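Local coordinates for conserved hypothetical protein (Thermoplasma acidophilum DSM 1728, PDB 1Q7H), which is of unknown function but carries a PUA domain, and so probably binds RNA and may act in translation initiation, at residues M49-G54 with D146-A151; G78-I83 with V109-G114. One frame throughout, in Å; residues are numbered along the deposited sequence.

How the interactions relate
The two contacts illustrate how a short helix can be fixed to a beta strand by different mixes of packing and polar bonding, one bringing the C-terminal end of the chain back onto the N-terminal sheet, the other inside the PUA domain. Interaction 1 lays the C-terminal helix against a strand of the DUF1947 region through apolar packing round one phenylalanine. Interaction 2 joins a short helix to a strand and its following turn through a carboxylate, a hydroxyl and a water, beside an apolar I83-V109 contact. In sequence, interaction 2 is nested within the loop that interaction 1 closes. Their centres are 20 Å apart and their nearest atoms about 8 Å, without touching. A bound zinc ion lies about 8 Å from the side chain of I83.

Interaction 1. Residues M49-G54 with D146-A151; sequences MVFQAG and DELIRA
F51 offers one face of its ring to L148, and most of the contact follows from that pairing. L148 CB sits 3.7 Å from the centroid of the F51 ring and only 6° off the normal, a CH-pi contact over the middle of the face. From there the leucine reaches back over the root of the ring, where L148 CD1 lies 3.9 Å from F51 CD2. With CG beside its backbone N and anti to the carbonyl carbon (chi1 -62°), F51 swings its ring off the strand toward the helix. The outer part of the ring also lies near backbone, F51 CE1 being 3.7 Å from L148 O.

Away from this dense centre the packing thins. I149 approaches the ring obliquely, its CG1 4.2 Å from F51 CZ, while on the partly exposed side A53 CB touches L148 CD2 at the same distance of 4.2 Å. The helix secures its own start: D146 is the N-cap, and its OD1 accepts from I149 N at 3.0 Å in a nearly straight bond. The other carboxylate oxygen, OD2, takes the backbone N of F143, which ties the cap to the chain just before the helix.

The arrangement joins the C-terminal helix 147-151 to strand 47-52 of the antiparallel N-terminal sheet, bringing a late part of the chain back onto an early one. H142, at the end of strand 136-142, meets the F51 ring edge-to-face; A41 of strand 40-44 also touches F51, and Y61 of helix 60-65 packs on I149.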
loop_
_atom_site.group_PDB
_atom_site.type_symbol
_atom_site.label_atom_id
_atom_site.label_comp_id
_atom_site.label_asym_id
_atom_site.label_seq_id
_atom_site.Cartn_x
_atom_site.Cartn_y
_atom_site.Cartn_z
HETATM N N MSE A 49 -4.621 7.207 -6.652
HETATM C CA MSE A 49 -3.242 6.883 -6.301
HETATM C C MSE A 49 -2.912 6.892 -4.808
HETATM O O MSE A 49 -2.071 6.113 -4.347
HETATM C CB MSE A 49 -2.314 7.831 -7.059
HETATM C CG MSE A 49 -2.458 7.704 -8.574
HETATM SE SE MSE A 49 -1.736 6.016 -9.239
HETATM C CE MSE A 49 -1.894 6.285 -11.146
ATOM N N VAL A 50 -3.560 7.768 -4.051
ATOM C CA VAL A 50 -3.322 7.835 -2.614
ATOM C C VAL A 50 -4.648 8.008 -1.889
ATOM O O VAL A 50 -5.445 8.870 -2.246
ATOM C CB VAL A 50 -2.401 9.015 -2.239
ATOM C CG1 VAL A 50 -2.117 8.995 -0.754
ATOM C CG2 VAL A 50 -1.100 8.946 -3.025
ATOM N N PHE A 51 -4.887 7.180 -0.878
ATOM C CA PHE A 51 -6.116 7.267 -0.106
ATOM C C PHE A 51 -5.823 7.874 1.258
ATOM O O PHE A 51 -4.789 7.594 1.872
ATOM C CB PHE A 51 -6.733 5.878 0.110
ATOM C CG PHE A 51 -7.138 5.183 -1.153
ATOM C CD1 PHE A 51 -8.197 5.660 -1.916
ATOM C CD2 PHE A 51 -6.464 4.042 -1.579
ATOM C CE1 PHE A 51 -8.587 5.008 -3.096
ATOM C CE2 PHE A 51 -6.845 3.385 -2.752
ATOM C CZ PHE A 51 -7.910 3.872 -3.512
ATOM N N GLN A 52 -6.736 8.714 1.719
ATOM C CA GLN A 52 -6.626 9.325 3.031
ATOM C C GLN A 52 -7.729 8.632 3.824
ATOM O O GLN A 52 -8.891 9.011 3.745
ATOM C CB GLN A 52 -6.898 10.824 2.943
ATOM C CG GLN A 52 -6.906 11.566 4.278
ATOM C CD GLN A 52 -5.562 11.552 4.991
ATOM O OE1 GLN A 52 -5.237 10.611 5.713
ATOM N NE2 GLN A 52 -4.771 12.603 4.786
ATOM N N ALA A 53 -7.367 7.582 4.546
ATOM C CA ALA A 53 -8.326 6.832 5.350
ATOM C C ALA A 53 -7.620 6.524 6.657
ATOM O O ALA A 53 -7.216 5.387 6.910
ATOM C CB ALA A 53 -8.710 5.545 4.635
ATOM N N GLY A 54 -7.475 7.550 7.489
ATOM C CA GLY A 54 -6.765 7.392 8.743
ATOM C C GLY A 54 -5.374 7.877 8.405
ATOM O O GLY A 54 -5.016 9.026 8.677
ATOM N N ASP A 146 -11.376 -3.354 -3.159
ATOM C CA ASP A 146 -11.876 -3.160 -1.808
ATOM C C ASP A 146 -12.794 -1.931 -1.743
ATOM O O ASP A 146 -13.142 -1.359 -2.770
ATOM C CB ASP A 146 -10.706 -3.032 -0.827
ATOM C CG ASP A 146 -9.907 -1.763 -1.019
ATOM O OD1 ASP A 146 -10.161 -1.019 -1.991
ATOM O OD2 ASP A 146 -9.013 -1.511 -0.186
ATOM N N GLU A 147 -13.186 -1.530 -0.541
ATOM C CA GLU A 147 -14.077 -0.386 -0.375
ATOM C C GLU A 147 -13.496 0.926 -0.876
ATOM O O GLU A 147 -14.220 1.764 -1.407
ATOM C CB GLU A 147 -14.488 -0.237 1.094
ATOM C CG GLU A 147 -13.334 -0.381 2.081
ATOM C CD GLU A 147 -13.674 0.142 3.471
ATOM O OE1 GLU A 147 -14.755 -0.206 3.997
ATOM O OE2 GLU A 147 -12.852 0.896 4.040
ATOM N N LEU A 148 -12.192 1.114 -0.708
ATOM C CA LEU A 148 -11.563 2.341 -1.172
ATOM C C LEU A 148 -11.669 2.463 -2.690
ATOM O O LEU A 148 -11.990 3.529 -3.213
ATOM C CB LEU A 148 -10.099 2.384 -0.725
ATOM C CG LEU A 148 -9.945 2.445 0.800
ATOM C CD1 LEU A 148 -8.486 2.303 1.223
ATOM C CD2 LEU A 148 -10.518 3.760 1.284
ATOM N N ILE A 149 -11.415 1.366 -3.396
ATOM C CA ILE A 149 -11.487 1.375 -4.850
ATOM C C ILE A 149 -12.923 1.454 -5.367
ATOM O O ILE A 149 -13.174 2.077 -6.396
ATOM C CB ILE A 149 -10.755 0.130 -5.442
ATOM C CG1 ILE A 149 -9.261 0.447 -5.561
ATOM C CG2 ILE A 149 -11.328 -0.257 -6.814
ATOM C CD1 ILE A 149 -8.429 -0.724 -5.976
ATOM N N ARG A 150 -13.865 0.833 -4.662
ATOM C CA ARG A 150 -15.261 0.882 -5.085
ATOM C C ARG A 150 -15.803 2.287 -4.845
ATOM O O ARG A 150 -16.656 2.770 -5.588
ATOM C CB ARG A 150 -16.118 -0.138 -4.320
ATOM C CG ARG A 150 -15.793 -1.605 -4.615
ATOM C CD ARG A 150 -16.860 -2.543 -4.037
ATOM N NE ARG A 150 -17.055 -2.360 -2.595
ATOM C CZ ARG A 150 -16.374 -3.004 -1.647
ATOM N NH1 ARG A 150 -15.442 -3.894 -1.973
ATOM N NH2 ARG A 150 -16.619 -2.747 -0.367
ATOM N N ALA A 151 -15.290 2.950 -3.813
ATOM C CA ALA A 151 -15.726 4.303 -3.488
ATOM C C ALA A 151 -15.088 5.369 -4.380
ATOM O O ALA A 151 -15.660 6.439 -4.578
ATOM C CB ALA A 151 -15.420 4.608 -2.039
#

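Interaction 2. Residues G78-I83 with V109-G114; sequences GAEPHI and VKSSKG
I83 and V109 form the apolar end of a contact between a short helix and a strand of the PUA domain, while E80 and S111 form its polar end, with S111 itself making an ST turn. The walk begins on strand 106-111 with V109, whose CG1 lies 4.2 Å from I83 CG2, a modest but buried contact. I117 of the adjoining strand 116-122 touches both side chains, so this pair belongs to the apolar layer between the helix and the mixed sheet.

Further along, S111 takes over with a hydroxyl that works in two directions. Its OG lies anti to the backbone N (chi1 156°) and donates to E80 OE1 at 2.7 Å, meeting that oxygen on the syn side but 33° out of the carboxylate plane. The same OG accepts from K113 N, the bond that defines the ST turn, so the hydroxyl links the helix to the turn. E80 spans the gap with its chain extended beyond CG, and its other oxygen, OE2, is hydrogen-bonded to the hydroxyl of Y115 just past the turn. Were E80 an alanine, S111 OG and the bridging water would probably lose their shared acceptor and Y115 its carboxylate partner, cutting the polar link from helix to turn.

Next along the chain, S112 joins through its backbone: a water accepts from S112 N and donates to E80 OE1, so this oxygen has both a direct and a water-mediated tie to the turn. From S111 to G114 the chain makes a type I beta turn, closed by the bond from G114 N to S111 O at 2.9 Å.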
loop_
_atom_site.group_PDB
_atom_site.type_symbol
_atom_site.label_atom_id
_atom_site.label_comp_id
_atom_site.label_asym_id
_atom_site.label_seq_id
_atom_site.Cartn_x
_atom_site.Cartn_y
_atom_site.Cartn_z
ATOM N N GLY A 78 0.543 -19.398 -3.348
ATOM C CA GLY A 78 -0.612 -19.781 -2.563
ATOM C C GLY A 78 -1.266 -18.659 -1.774
ATOM O O GLY A 78 -2.485 -18.666 -1.585
ATOM N N ALA A 79 -0.469 -17.699 -1.309
ATOM C CA ALA A 79 -0.997 -16.587 -0.519
ATOM C C ALA A 79 -1.716 -15.530 -1.350
ATOM O O ALA A 79 -2.740 -14.988 -0.938
ATOM C CB ALA A 79 0.138 -15.927 0.271
ATOM N N GLU A 80 -1.173 -15.258 -2.530
ATOM C CA GLU A 80 -1.691 -14.238 -3.432
ATOM C C GLU A 80 -3.203 -14.116 -3.623
ATOM O O GLU A 80 -3.772 -13.044 -3.401
ATOM C CB GLU A 80 -1.008 -14.386 -4.794
ATOM C CG GLU A 80 -1.193 -13.189 -5.689
ATOM C CD GLU A 80 -0.282 -13.219 -6.889
ATOM O OE1 GLU A 80 0.890 -13.625 -6.737
ATOM O OE2 GLU A 80 -0.732 -12.820 -7.979
ATOM N N PRO A 81 -3.884 -15.201 -4.027
ATOM C CA PRO A 81 -5.341 -15.113 -4.224
ATOM C C PRO A 81 -6.128 -14.625 -2.997
ATOM O O PRO A 81 -7.098 -13.888 -3.122
ATOM C CB PRO A 81 -5.735 -16.542 -4.607
ATOM C CG PRO A 81 -4.469 -17.131 -5.169
ATOM C CD PRO A 81 -3.395 -16.570 -4.268
ATOM N N HIS A 82 -5.710 -15.026 -1.807
ATOM C CA HIS A 82 -6.431 -14.609 -0.617
ATOM C C HIS A 82 -6.045 -13.196 -0.213
ATOM O O HIS A 82 -6.875 -12.432 0.290
ATOM C CB HIS A 82 -6.195 -15.641 0.500
ATOM C CG HIS A 82 -6.450 -17.051 0.047
ATOM N ND1 HIS A 82 -7.652 -17.440 -0.509
ATOM C CD2 HIS A 82 -5.622 -18.112 -0.073
ATOM C CE1 HIS A 82 -7.547 -18.676 -0.966
ATOM N NE2 HIS A 82 -6.325 -19.107 -0.717
ATOM N N ILE A 83 -4.791 -12.835 -0.440
ATOM C CA ILE A 83 -4.358 -11.488 -0.120
ATOM C C ILE A 83 -5.142 -10.564 -1.057
ATOM O O ILE A 83 -5.576 -9.493 -0.658
ATOM C CB ILE A 83 -2.841 -11.318 -0.348
ATOM C CG1 ILE A 83 -2.060 -12.147 0.685
ATOM C CG2 ILE A 83 -2.463 -9.850 -0.286
ATOM C CD1 ILE A 83 -2.394 -11.830 2.139
ATOM N N VAL A 109 2.800 -5.331 -0.070
ATOM C CA VAL A 109 2.817 -6.724 -0.466
ATOM C C VAL A 109 2.893 -6.953 -1.959
ATOM O O VAL A 109 2.088 -6.422 -2.714
ATOM C CB VAL A 109 1.552 -7.440 0.058
ATOM C CG1 VAL A 109 1.644 -8.935 -0.222
ATOM C CG2 VAL A 109 1.379 -7.155 1.546
ATOM N N LYS A 110 3.849 -7.771 -2.380
ATOM C CA LYS A 110 3.989 -8.065 -3.794
ATOM C C LYS A 110 4.000 -9.557 -4.085
ATOM O O LYS A 110 4.359 -10.379 -3.241
ATOM C CB LYS A 110 5.272 -7.449 -4.353
ATOM C CG LYS A 110 6.519 -7.896 -3.636
ATOM C CD LYS A 110 7.777 -7.421 -4.353
ATOM C CE LYS A 110 8.136 -8.331 -5.504
ATOM N NZ LYS A 110 9.456 -7.994 -6.100
ATOM N N SER A 111 3.579 -9.884 -5.297
ATOM C CA SER A 111 3.565 -11.254 -5.775
ATOM C C SER A 111 5.007 -11.612 -6.117
ATOM O O SER A 111 5.818 -10.735 -6.400
ATOM C CB SER A 111 2.715 -11.339 -7.051
ATOM O OG SER A 111 3.097 -12.450 -7.846
ATOM N N SER A 112 5.325 -12.899 -6.123
ATOM C CA SER A 112 6.668 -13.329 -6.492
ATOM C C SER A 112 6.913 -12.973 -7.969
ATOM O O SER A 112 8.054 -12.991 -8.445
ATOM C CB SER A 112 6.818 -14.837 -6.282
ATOM O OG SER A 112 5.965 -15.548 -7.164
ATOM N N LYS A 113 5.844 -12.646 -8.695
ATOM C CA LYS A 113 5.984 -12.260 -10.099
ATOM C C LYS A 113 6.366 -10.788 -10.237
ATOM O O LYS A 113 6.517 -10.278 -11.343
ATOM C CB LYS A 113 4.695 -12.510 -10.884
ATOM C CG LYS A 113 4.341 -13.969 -11.079
ATOM C CD LYS A 113 3.001 -14.095 -11.763
ATOM C CE LYS A 113 2.489 -15.509 -11.696
ATOM N NZ LYS A 113 3.471 -16.447 -12.307
ATOM N N GLY A 114 6.495 -10.094 -9.116
ATOM C CA GLY A 114 6.905 -8.703 -9.173
ATOM C C GLY A 114 5.897 -7.613 -8.894
ATOM O O GLY A 114 6.238 -6.629 -8.247
HETATM O O HOH W 1 3.174 -14.724 -5.502
#